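Local coordinates for protein ATP phosphoribosyltransferase regulatory subunit (Bacillus halodurans, PDB 3OD1) that is predicted to be required for the first step of histidine biosynthesis, as the HisZ regulatory partner of the HisG subunit of ATP phosphoribosyltransferase, at residues 11-15 with 114-118; 145-149 with 313-317; 162-168 with 280-286; 171-175 with 188-192; 220-226 with 266-270. All coordinates share one frame. Numbering follows the deposited sequence.

Overall arrangement
Four of the five contacts gather around the large mixed sheet of the synthetase-like domain. Interaction 3 pairs strands 162-167 and 281-286 in that sheet; interaction 5, about 10 Å away between centres, extends it outward, since strand 265-268 bonds to strand 162-167 (Ile165 N to Lys266 O 2.9 Å). Interaction 2, about 10 Å from interaction 3 between centres, lays helix 139-155 on the sheet and touches interaction 3 through Phe283. Interaction 4 begins on helix 168-179, which follows strand 162-167 directly, and packs two helices against interaction 5, about 13 Å between centres, where Leu192 meets Leu221. Interaction 1 stands apart at the surface near the second subunit, its centre about 30 Å or more from the others.

Interaction 1. Residues 11-15 with 114-118; sequences EKPFG and RAQQN
Residues 11-15 run extended up to Phe14 without being a strand, and residues 114-118, in the loop between antiparallel strands 104-113 and 125-134, are likewise irregular. Pro13 (phi/psi -51/144) sets its ring sideways, its CB 4.1 Å from Gln116 NE2. Phe14 (-54/133) does most of the covering: with chi1 t and chi2 81°, its ring reaches along residues 116-118, so that CE2 lies 3.7 Å from Gln117 O, at the ring edge, and 3.9 Å from Asn118 CA. Its carbonyl O accepts a nearly straight hydrogen bond from Gln116 NE2 at 2.8 Å, delivered by the m, t rotamer. Gly15 turns the chain at 83/0, angles that suit glycine. By family inference, the second loop corresponds to the motif 2 loop of class II synthetases; beside it lies the second subunit, whose Glu52 packs on Pro13 and Asp73 on Gln116. A single side-chain amide to backbone carbonyl bond links the two segments, while the aromatic ring covers Gln117 O without offering it a partner.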
# COMPACT_ATOMS: atom_id res chain seq x y z
N GLU B 11 3.75 9.68 20.49
CA GLU B 11 4.86 10.06 19.62
C GLU B 11 5.05 9.08 18.45
O GLU B 11 4.98 7.87 18.64
CB GLU B 11 6.15 10.22 20.42
CG GLU B 11 6.01 11.21 21.58
CD GLU B 11 7.33 11.65 22.18
OE1 GLU B 11 7.85 12.70 21.74
OE2 GLU B 11 7.85 10.97 23.09
N LYS B 12 5.26 9.62 17.25
CA LYS B 12 5.58 8.81 16.07
C LYS B 12 7.05 9.05 15.75
O LYS B 12 7.56 10.15 15.96
CB LYS B 12 4.76 9.25 14.84
CG LYS B 12 3.25 8.95 14.93
CD LYS B 12 2.53 9.22 13.60
CE LYS B 12 2.38 10.72 13.30
NZ LYS B 12 1.66 11.45 14.39
N PRO B 13 7.73 8.02 15.21
CA PRO B 13 9.11 8.23 14.73
C PRO B 13 9.19 9.43 13.78
O PRO B 13 8.28 9.69 12.99
CB PRO B 13 9.41 6.94 13.97
CG PRO B 13 8.53 5.90 14.59
CD PRO B 13 7.27 6.63 15.02
N PHE B 14 10.31 10.15 13.87
CA PHE B 14 10.49 11.39 13.11
C PHE B 14 10.26 11.19 11.61
O PHE B 14 10.75 10.23 11.01
CB PHE B 14 11.89 11.94 13.36
CG PHE B 14 12.09 13.34 12.86
CD1 PHE B 14 11.65 14.43 13.60
CD2 PHE B 14 12.71 13.57 11.64
CE1 PHE B 14 11.82 15.72 13.14
CE2 PHE B 14 12.88 14.86 11.17
CZ PHE B 14 12.43 15.94 11.92
N GLY B 15 9.49 12.10 11.01
CA GLY B 15 9.20 12.05 9.59
C GLY B 15 8.06 11.13 9.18
O GLY B 15 7.77 11.02 7.98
N ARG B 114 12.82 7.91 2.73
CA ARG B 114 14.00 8.77 2.76
C ARG B 114 14.58 8.72 4.16
O ARG B 114 13.87 8.46 5.14
CB ARG B 114 13.60 10.20 2.43
CG ARG B 114 13.04 10.38 1.05
CD ARG B 114 14.14 10.25 0.03
NE ARG B 114 13.63 10.43 -1.33
CZ ARG B 114 13.25 9.42 -2.10
NH1 ARG B 114 13.33 8.18 -1.64
NH2 ARG B 114 12.79 9.66 -3.32
N ALA B 115 15.88 8.98 4.27
CA ALA B 115 16.52 9.03 5.58
C ALA B 115 15.84 10.11 6.42
O ALA B 115 15.45 11.15 5.89
CB ALA B 115 18.02 9.31 5.44
N GLN B 116 15.68 9.86 7.72
CA GLN B 116 15.08 10.86 8.61
C GLN B 116 16.03 12.05 8.80
O GLN B 116 17.02 11.95 9.51
CB GLN B 116 14.73 10.22 9.96
CG GLN B 116 13.88 8.96 9.84
CD GLN B 116 13.75 8.20 11.15
OE1 GLN B 116 14.65 7.46 11.54
NE2 GLN B 116 12.62 8.38 11.83
N GLN B 117 15.72 13.16 8.14
CA GLN B 117 16.58 14.34 8.21
C GLN B 117 15.77 15.55 8.65
O GLN B 117 14.68 15.80 8.13
CB GLN B 117 17.26 14.60 6.86
CG GLN B 117 16.37 15.26 5.80
CD GLN B 117 16.72 16.72 5.56
OE1 GLN B 117 16.92 17.49 6.50
NE2 GLN B 117 16.79 17.11 4.29
N ASN B 118 16.31 16.29 9.62
CA ASN B 118 15.60 17.43 10.20
C ASN B 118 15.04 18.43 9.20
O ASN B 118 14.05 19.12 9.48
CB ASN B 118 16.49 18.15 11.22
CG ASN B 118 16.44 17.51 12.58
OD1 ASN B 118 16.90 16.38 12.76
ND2 ASN B 118 15.89 18.22 13.56

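Interaction 2. Residues 145-149 with 313-317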
# COMPACT_ATOMS: atom_id res chain seq x y z
N VAL B 145 5.68 7.40 -22.70
CA VAL B 145 5.64 7.60 -21.25
C VAL B 145 5.24 9.03 -20.87
O VAL B 145 4.60 9.24 -19.85
CB VAL B 145 6.97 7.20 -20.54
CG1 VAL B 145 7.27 5.72 -20.78
CG2 VAL B 145 8.11 8.08 -21.02
N ILE B 146 5.60 10.01 -21.69
CA ILE B 146 5.22 11.39 -21.39
C ILE B 146 3.73 11.59 -21.66
O ILE B 146 3.03 12.19 -20.84
CB ILE B 146 6.06 12.41 -22.20
CG1 ILE B 146 7.53 12.40 -21.73
CG2 ILE B 146 5.46 13.79 -22.08
CD1 ILE B 146 8.47 13.26 -22.59
N ALA B 147 3.26 11.07 -22.79
CA ALA B 147 1.85 11.14 -23.16
C ALA B 147 0.95 10.41 -22.17
O ALA B 147 -0.15 10.86 -21.88
CB ALA B 147 1.64 10.60 -24.58
N LEU B 148 1.41 9.27 -21.66
CA LEU B 148 0.68 8.55 -20.63
C LEU B 148 0.62 9.39 -19.35
O LEU B 148 -0.45 9.55 -18.76
CB LEU B 148 1.32 7.19 -20.36
CG LEU B 148 0.79 6.37 -19.17
CD1 LEU B 148 -0.73 6.23 -19.22
CD2 LEU B 148 1.48 5.01 -19.15
N MSE B 149 1.75 9.94 -18.93
CA MSE B 149 1.76 10.77 -17.73
C MSE B 149 0.75 11.91 -17.84
O MSE B 149 0.02 12.21 -16.87
CB MSE B 149 3.15 11.36 -17.49
CG MSE B 149 3.33 11.87 -16.05
SE MSE B 149 5.12 12.56 -15.67
CE MSE B 149 5.12 14.11 -16.83
N ALA B 313 15.84 2.00 -21.12
CA ALA B 313 14.67 2.09 -20.24
C ALA B 313 14.28 3.53 -19.99
O ALA B 313 15.14 4.42 -19.95
CB ALA B 313 14.92 1.36 -18.91
N THR B 314 12.98 3.77 -19.89
CA THR B 314 12.50 5.07 -19.47
C THR B 314 11.27 4.89 -18.60
O THR B 314 10.87 3.76 -18.33
CB THR B 314 12.23 6.01 -20.67
OG1 THR B 314 11.84 7.30 -20.17
CG2 THR B 314 11.14 5.46 -21.59
N GLY B 315 10.69 5.99 -18.13
CA GLY B 315 9.50 5.92 -17.31
C GLY B 315 9.27 7.21 -16.56
O GLY B 315 9.92 8.21 -16.85
N PHE B 316 8.33 7.21 -15.62
CA PHE B 316 8.07 8.39 -14.81
C PHE B 316 7.58 7.99 -13.42
O PHE B 316 7.13 6.86 -13.19
CB PHE B 316 7.05 9.33 -15.48
CG PHE B 316 5.63 8.78 -15.54
CD1 PHE B 316 4.79 8.86 -14.43
CD2 PHE B 316 5.14 8.21 -16.71
CE1 PHE B 316 3.49 8.37 -14.49
CE2 PHE B 316 3.84 7.73 -16.77
CZ PHE B 316 3.01 7.81 -15.68
N GLY B 317 7.70 8.93 -12.50
CA GLY B 317 7.16 8.79 -11.16
C GLY B 317 6.36 10.03 -10.79
O GLY B 317 6.70 11.13 -11.21
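Helix 139-155 lies along one face of the large mixed sheet, and this contact is where it meets strand 313-319 in the buried core. The two short segments run nearly parallel, 16° between their directions and 8.3 Å between axes, and the closest CA pair is Val145 with Gly315 at 5.8 Å. Phe316 dominates. Its p rotamer (chi1 69°) carries the ring against the helix, where Met149, a selenomethionine here, covers one face: CG is 3.7 Å from the ring centroid and 11° off the normal, a CH-pi contact, while SE sits obliquely at 4.3 Å from the centroid in a Met-aromatic contact. Leu148 CG meets the ring edge, 4.1 Å from Phe316 CE2, and Val145 O comes to 3.3 Å from Phe316 CD2. That carbonyl is already engaged in the helix, accepting from Met149 N at 3.1 Å. Such helix-on-sheet packing belongs to the class II aminoacyl-tRNA synthetase fold, whose catalytic domain is built on an antiparallel sheet and whose framework HisZ retains. Earlier in the strand, Thr314 OG1 lies 3.9 Å from Val145 CG2, and Val145 CG1 is 4.1 Å from Gly315 CA; the glycine, at phi/psi 162/-171, has a conformation in which a CB would be jammed against the preceding carbonyl. Phe283 of strand 281-286 packs against Val145, Met149 and Phe316, continuing this apolar layer along the sheet.

Interaction 3. Residues 162-168 with 280-286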
# COMPACT_ATOMS: atom_id res chain seq x y z
N LYS B 162 2.11 21.81 -17.02
CA LYS B 162 3.15 21.80 -18.03
C LYS B 162 4.18 20.72 -17.71
O LYS B 162 4.53 20.51 -16.56
CB LYS B 162 3.86 23.15 -18.10
CG LYS B 162 3.51 24.00 -19.32
CD LYS B 162 2.20 24.76 -19.14
CE LYS B 162 2.26 26.15 -19.78
NZ LYS B 162 3.29 27.05 -19.15
N VAL B 163 4.65 20.05 -18.76
CA VAL B 163 5.75 19.10 -18.64
C VAL B 163 6.94 19.69 -19.38
O VAL B 163 6.87 19.96 -20.58
CB VAL B 163 5.37 17.75 -19.24
CG1 VAL B 163 6.55 16.76 -19.15
CG2 VAL B 163 4.14 17.22 -18.52
N ALA B 164 8.01 19.95 -18.64
CA ALA B 164 9.20 20.54 -19.22
C ALA B 164 10.16 19.42 -19.60
O ALA B 164 10.37 18.48 -18.83
CB ALA B 164 9.84 21.49 -18.23
N ILE B 165 10.73 19.51 -20.80
CA ILE B 165 11.56 18.44 -21.33
C ILE B 165 12.97 18.93 -21.57
O ILE B 165 13.15 19.93 -22.26
CB ILE B 165 10.99 17.95 -22.68
CG1 ILE B 165 9.55 17.47 -22.48
CG2 ILE B 165 11.89 16.86 -23.28
CD1 ILE B 165 8.87 17.02 -23.74
N GLY B 166 13.95 18.24 -20.98
CA GLY B 166 15.35 18.52 -21.23
C GLY B 166 16.08 17.33 -21.86
O GLY B 166 15.46 16.32 -22.20
N HIS B 167 17.39 17.44 -22.02
CA HIS B 167 18.12 16.31 -22.57
C HIS B 167 19.55 16.24 -22.03
O HIS B 167 20.35 17.15 -22.25
CB HIS B 167 18.12 16.37 -24.10
CG HIS B 167 18.49 15.07 -24.74
ND1 HIS B 167 19.63 14.37 -24.40
CD2 HIS B 167 17.88 14.34 -25.71
CE1 HIS B 167 19.70 13.27 -25.12
NE2 HIS B 167 18.65 13.22 -25.92
N VAL B 168 19.86 15.16 -21.32
CA VAL B 168 21.19 14.96 -20.77
C VAL B 168 22.27 15.01 -21.86
O VAL B 168 23.37 15.51 -21.62
CB VAL B 168 21.30 13.61 -20.03
CG1 VAL B 168 22.76 13.24 -19.76
CG2 VAL B 168 20.52 13.67 -18.74
N GLY B 280 19.58 10.53 -21.06
CA GLY B 280 19.02 11.16 -22.25
C GLY B 280 17.89 12.12 -21.97
O GLY B 280 18.04 13.05 -21.19
N VAL B 281 16.77 11.91 -22.66
CA VAL B 281 15.56 12.69 -22.43
C VAL B 281 15.21 12.68 -20.95
O VAL B 281 15.18 11.61 -20.34
CB VAL B 281 14.38 12.13 -23.22
CG1 VAL B 281 13.11 12.90 -22.92
CG2 VAL B 281 14.69 12.13 -24.71
N VAL B 282 14.96 13.86 -20.40
CA VAL B 282 14.48 14.01 -19.03
C VAL B 282 13.32 14.99 -19.02
O VAL B 282 13.22 15.85 -19.90
CB VAL B 282 15.59 14.52 -18.06
CG1 VAL B 282 16.60 13.42 -17.80
CG2 VAL B 282 16.28 15.77 -18.62
N PHE B 283 12.42 14.84 -18.05
CA PHE B 283 11.26 15.71 -17.95
C PHE B 283 10.74 15.82 -16.52
O PHE B 283 11.01 14.97 -15.67
CB PHE B 283 10.14 15.25 -18.89
CG PHE B 283 9.73 13.81 -18.72
CD1 PHE B 283 8.71 13.46 -17.84
CD2 PHE B 283 10.35 12.81 -19.46
CE1 PHE B 283 8.33 12.13 -17.69
CE2 PHE B 283 9.97 11.47 -19.30
CZ PHE B 283 8.96 11.14 -18.41
N GLU B 284 10.00 16.89 -16.27
CA GLU B 284 9.32 17.05 -14.99
C GLU B 284 8.04 17.83 -15.18
O GLU B 284 7.95 18.69 -16.06
CB GLU B 284 10.24 17.71 -13.97
CG GLU B 284 10.65 19.11 -14.33
CD GLU B 284 11.60 19.71 -13.31
OE1 GLU B 284 12.11 18.96 -12.44
OE2 GLU B 284 11.82 20.93 -13.39
N GLY B 285 7.04 17.52 -14.35
CA GLY B 285 5.73 18.12 -14.49
C GLY B 285 5.44 19.07 -13.35
O GLY B 285 5.82 18.80 -12.21
N TYR B 286 4.78 20.18 -13.67
CA TYR B 286 4.40 21.21 -12.71
C TYR B 286 2.91 21.51 -12.86
O TYR B 286 2.42 21.59 -13.98
CB TYR B 286 5.17 22.51 -12.97
CG TYR B 286 6.65 22.44 -12.64
CD1 TYR B 286 7.10 22.73 -11.35
CD2 TYR B 286 7.59 22.09 -13.61
CE1 TYR B 286 8.43 22.65 -11.03
CE2 TYR B 286 8.94 22.02 -13.29
CZ TYR B 286 9.36 22.31 -12.00
OH TYR B 286 10.69 22.25 -11.64
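Seven backbone hydrogen bonds tie these antiparallel neighbours together. Gly166 N reaches Val282 O at 2.7 Å, answered by Val282 N to Gly166 O at 3.1 Å. Ala164 N to Glu284 O is 2.9 Å, and Glu284 N to Ala164 O is 3.0 Å. Lys162 N to Tyr286 O is 3.1 Å and Tyr286 N to Lys162 O 2.9 Å, while Val168 N to Gly280 O, 2.8 Å, carries the ladder past the strand end. Between these pairs, CA-H...O contacts such as Phe283 CA to Ala164 O at 3.0 Å fill the non-hydrogen-bonded positions. On the face of Glu284, Tyr286 OH gives a very short 2.5 Å bond to Glu284 OE2. His167 occupies the N-cap of helix 168-179: its ND1 accepts from Gly169 N, NE2 pairs with Glu248, and its ring lies over Gly280 C and Val281 N. The face of Val163, Ile165, Val281 and Phe283, which His167 shares, is largely apolar, with Val163 CG1 3.9 Å from Phe283 CB and Ile165 CG2 4.2 Å from Val281 CG1; helices 139-155 and 240-258 cover it. Glycine suits position 166, where a CB would press on Val282 CG2. These are inner strands of the large sheet, 155° between directions; the backbone bonds hold them together whatever the sequence, while beta-branched and aromatic side chains suit burial of that face under helices.

Interaction 4. Residues 171-175 with 188-192; sequences VNALL and LRRFL
Leu175 (chi1 -92°, chi2 30°, between the usual wells) inserts its side chain between Leu188 and Leu192 of the neighbouring helix, its CG 4.1 Å from Leu188 CB and its CD2 4.4 Å from Leu192 CD1. Both segments are helical, phi near -60° and psi near -45°, with Leu175 N bonded to Val171 O at 3.0 Å and a weak Leu192 N to Leu188 O bond at 3.4 Å. Their directions differ by 138°, roughly antiparallel; the segment axes come no closer than 11.5 Å, and the nearest CA pair is Leu175 with Leu188 at 7.5 Å. One turn before Leu175, Val171 (chi1 t) sets CG1 4.0 Å from Leu192 CD1 and 4.3 Å from Arg189 CG. The arrangement is a helical hairpin: helices 168-179 and 182-193 are joined by a very short connection, and their facing leucines and valine, spaced a turn apart, form its apolar seam. Leu188 and Leu192 are both m, t; Leu188 also touches Tyr200 of helix 197-206, and Leu217 of helix 211-220 touches Leu175 and Leu188. Arg189 (chi1 -134°, chi2 t) is itself buried and offers the leucines a long aliphatic stem, CG 4.2 Å from Leu175 CD2. At its charged end NH1 makes a weak hydrogen bond to Asn172 OD1, 2.6 Å long but bent to 116°, whereas NH2 forms a salt bridge with Asp186 on its own helix.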
# COMPACT_ATOMS: atom_id res chain seq x y z
N VAL B 171 23.04 18.76 -22.98
CA VAL B 171 23.84 19.41 -21.94
C VAL B 171 25.28 18.90 -21.95
O VAL B 171 26.22 19.69 -22.03
CB VAL B 171 23.23 19.19 -20.53
CG1 VAL B 171 24.14 19.76 -19.45
CG2 VAL B 171 21.85 19.82 -20.44
N ASN B 172 25.45 17.58 -21.87
CA ASN B 172 26.81 17.02 -21.83
C ASN B 172 27.64 17.36 -23.07
O ASN B 172 28.81 17.73 -22.95
CB ASN B 172 26.77 15.51 -21.58
CG ASN B 172 26.26 15.16 -20.18
OD1 ASN B 172 25.96 16.04 -19.38
ND2 ASN B 172 26.17 13.86 -19.89
N ALA B 173 27.04 17.26 -24.26
CA ALA B 173 27.77 17.57 -25.49
C ALA B 173 28.26 19.01 -25.51
O ALA B 173 29.41 19.28 -25.86
CB ALA B 173 26.92 17.29 -26.73
N LEU B 174 27.39 19.94 -25.12
CA LEU B 174 27.74 21.35 -25.11
C LEU B 174 28.82 21.66 -24.08
O LEU B 174 29.83 22.28 -24.41
CB LEU B 174 26.51 22.22 -24.84
CG LEU B 174 26.79 23.73 -24.76
CD1 LEU B 174 27.46 24.26 -26.04
CD2 LEU B 174 25.51 24.50 -24.44
N LEU B 175 28.60 21.23 -22.85
CA LEU B 175 29.57 21.46 -21.79
C LEU B 175 30.96 20.92 -22.17
O LEU B 175 31.94 21.66 -22.14
CB LEU B 175 29.10 20.85 -20.47
CG LEU B 175 28.30 21.81 -19.59
CD1 LEU B 175 27.55 22.85 -20.44
CD2 LEU B 175 27.39 21.07 -18.64
N LEU B 188 30.22 22.80 -13.93
CA LEU B 188 29.13 23.51 -14.60
C LEU B 188 27.78 22.80 -14.40
O LEU B 188 26.79 23.44 -14.07
CB LEU B 188 29.43 23.68 -16.09
CG LEU B 188 30.31 24.88 -16.47
CD1 LEU B 188 30.83 24.76 -17.91
CD2 LEU B 188 29.55 26.18 -16.27
N ARG B 189 27.77 21.48 -14.59
CA ARG B 189 26.55 20.68 -14.47
C ARG B 189 25.94 20.80 -13.07
O ARG B 189 24.72 20.77 -12.90
CB ARG B 189 26.84 19.21 -14.75
CG ARG B 189 25.84 18.52 -15.68
CD ARG B 189 26.07 17.01 -15.73
NE ARG B 189 27.48 16.66 -15.61
CZ ARG B 189 28.33 16.62 -16.63
NH1 ARG B 189 27.93 16.91 -17.86
NH2 ARG B 189 29.60 16.29 -16.42
N ARG B 190 26.81 20.92 -12.07
CA ARG B 190 26.39 21.06 -10.68
C ARG B 190 25.57 22.34 -10.48
O ARG B 190 24.54 22.32 -9.80
CB ARG B 190 27.61 21.08 -9.77
CG ARG B 190 27.30 21.47 -8.34
CD ARG B 190 26.71 20.32 -7.61
NE ARG B 190 27.54 19.13 -7.76
CZ ARG B 190 27.22 17.94 -7.26
NH1 ARG B 190 26.08 17.80 -6.58
NH2 ARG B 190 28.03 16.90 -7.45
N PHE B 191 26.01 23.44 -11.08
CA PHE B 191 25.24 24.68 -11.02
C PHE B 191 23.83 24.49 -11.59
O PHE B 191 22.85 24.97 -11.01
CB PHE B 191 25.95 25.83 -11.75
CG PHE B 191 27.14 26.37 -11.00
CD1 PHE B 191 26.97 27.11 -9.85
CD2 PHE B 191 28.43 26.12 -11.45
CE1 PHE B 191 28.06 27.60 -9.16
CE2 PHE B 191 29.53 26.62 -10.77
CZ PHE B 191 29.35 27.35 -9.62
N LEU B 192 23.74 23.79 -12.72
CA LEU B 192 22.45 23.53 -13.36
C LEU B 192 21.59 22.62 -12.49
O LEU B 192 20.40 22.86 -12.30
CB LEU B 192 22.64 22.90 -14.74
CG LEU B 192 23.41 23.76 -15.76
CD1 LEU B 192 23.81 22.94 -16.98
CD2 LEU B 192 22.58 24.98 -16.16

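Interaction 5. Residues 220-226 with 266-270; sequences LLSLRGG and KFDLT
A short antiparallel pairing at one edge of the large mixed sheet joins residues 224-225, an outermost strand within this chain, to strand 265-268. Arg224 and Asp268 form the non-hydrogen-bonded pair (CA-CA 4.4 Å), Gly225 and Phe267 the hydrogen-bonded one (5.3 Å), with Gly225 N to Phe267 O 2.9 Å and Phe267 N to Gly225 O 2.8 Å. Gly225 sits at phi/psi 171/-139, readily reached by glycine. A type I turn over Leu220-Leu223 leads in; Leu223, centre of an inverse gamma turn (-79/67), presents its O to Leu269 N at 3.0 Å. Where strand 265-268 ends, Asp268 (chi1 t) makes an Asx turn, its OD1 accepting from Thr270 N at 3.1 Å and from Thr270 OG1 at 2.6 Å. Having two oxygens, the same carboxylate also takes a two-pronged salt bridge from Arg224 (m, t, p): NE to OD1 2.9 Å, NH2 to OD2 3.1 Å. Beside the turn, Leu223 CB meets Leu269 CB at 3.9 Å, and Tyr170 of helix 168-179 packs on both leucines.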
# COMPACT_ATOMS: atom_id res chain seq x y z
N LEU B 220 23.00 28.76 -23.14
CA LEU B 220 22.31 27.55 -22.70
C LEU B 220 21.16 27.91 -21.78
O LEU B 220 20.06 27.39 -21.93
CB LEU B 220 23.28 26.62 -21.96
CG LEU B 220 22.66 25.43 -21.23
CD1 LEU B 220 21.84 24.57 -22.19
CD2 LEU B 220 23.77 24.62 -20.58
N LEU B 221 21.42 28.82 -20.84
CA LEU B 221 20.43 29.25 -19.85
C LEU B 221 19.17 29.84 -20.47
O LEU B 221 18.12 29.88 -19.85
CB LEU B 221 21.06 30.26 -18.90
CG LEU B 221 21.51 29.76 -17.53
CD1 LEU B 221 22.04 28.34 -17.60
CD2 LEU B 221 22.54 30.72 -16.95
N SER B 222 19.29 30.31 -21.71
CA SER B 222 18.15 30.92 -22.38
C SER B 222 17.27 29.91 -23.11
O SER B 222 16.20 30.26 -23.59
CB SER B 222 18.62 32.00 -23.37
OG SER B 222 18.77 33.24 -22.71
N LEU B 223 17.73 28.66 -23.20
CA LEU B 223 17.02 27.64 -23.97
C LEU B 223 15.84 27.08 -23.19
O LEU B 223 15.84 25.92 -22.79
CB LEU B 223 17.98 26.52 -24.39
CG LEU B 223 19.18 26.95 -25.22
CD1 LEU B 223 20.17 25.80 -25.42
CD2 LEU B 223 18.73 27.55 -26.57
N ARG B 224 14.85 27.93 -22.96
CA ARG B 224 13.70 27.59 -22.15
C ARG B 224 12.48 28.24 -22.76
O ARG B 224 12.34 29.47 -22.71
CB ARG B 224 13.90 28.10 -20.71
CG ARG B 224 15.29 27.86 -20.14
CD ARG B 224 15.38 28.30 -18.69
NE ARG B 224 14.73 27.37 -17.77
CZ ARG B 224 13.81 27.72 -16.88
NH1 ARG B 224 13.42 28.99 -16.83
NH2 ARG B 224 13.27 26.82 -16.07
N GLY B 225 11.60 27.43 -23.34
CA GLY B 225 10.38 27.94 -23.95
C GLY B 225 9.62 26.89 -24.74
O GLY B 225 9.50 25.74 -24.31
N GLY B 226 9.12 27.29 -25.90
CA GLY B 226 8.32 26.42 -26.74
C GLY B 226 9.18 25.65 -27.72
O GLY B 226 10.41 25.65 -27.62
N LYS B 266 6.70 21.86 -22.81
CA LYS B 266 7.61 22.93 -23.13
C LYS B 266 9.03 22.41 -22.97
O LYS B 266 9.22 21.28 -22.51
CB LYS B 266 7.34 24.17 -22.27
CG LYS B 266 7.47 23.96 -20.78
CD LYS B 266 7.04 25.22 -20.05
CE LYS B 266 7.46 25.21 -18.58
NZ LYS B 266 7.10 26.49 -17.89
N PHE B 267 10.02 23.19 -23.37
CA PHE B 267 11.39 22.73 -23.32
C PHE B 267 12.22 23.51 -22.33
O PHE B 267 12.12 24.74 -22.25
CB PHE B 267 12.02 22.76 -24.71
CG PHE B 267 11.34 21.84 -25.68
CD1 PHE B 267 11.76 20.52 -25.81
CD2 PHE B 267 10.27 22.28 -26.44
CE1 PHE B 267 11.12 19.67 -26.69
CE2 PHE B 267 9.64 21.44 -27.33
CZ PHE B 267 10.07 20.13 -27.45
N ASP B 268 13.03 22.80 -21.55
CA ASP B 268 13.96 23.43 -20.63
C ASP B 268 15.29 22.71 -20.69
O ASP B 268 15.54 21.77 -19.93
CB ASP B 268 13.41 23.44 -19.20
CG ASP B 268 14.37 24.07 -18.21
OD1 ASP B 268 15.38 24.66 -18.65
OD2 ASP B 268 14.10 23.98 -17.00
N LEU B 269 16.14 23.14 -21.61
CA LEU B 269 17.40 22.46 -21.84
C LEU B 269 18.40 22.72 -20.72
O LEU B 269 19.51 22.23 -20.76
CB LEU B 269 17.98 22.82 -23.21
CG LEU B 269 17.48 21.94 -24.36
CD1 LEU B 269 15.97 21.87 -24.36
CD2 LEU B 269 18.00 22.42 -25.72
N THR B 270 18.00 23.48 -19.69
CA THR B 270 18.88 23.62 -18.53
C THR B 270 18.63 22.49 -17.53
O THR B 270 19.34 22.36 -16.53
CB THR B 270 18.68 24.97 -17.81
OG1 THR B 270 17.45 24.96 -17.09
CG2 THR B 270 18.70 26.12 -18.81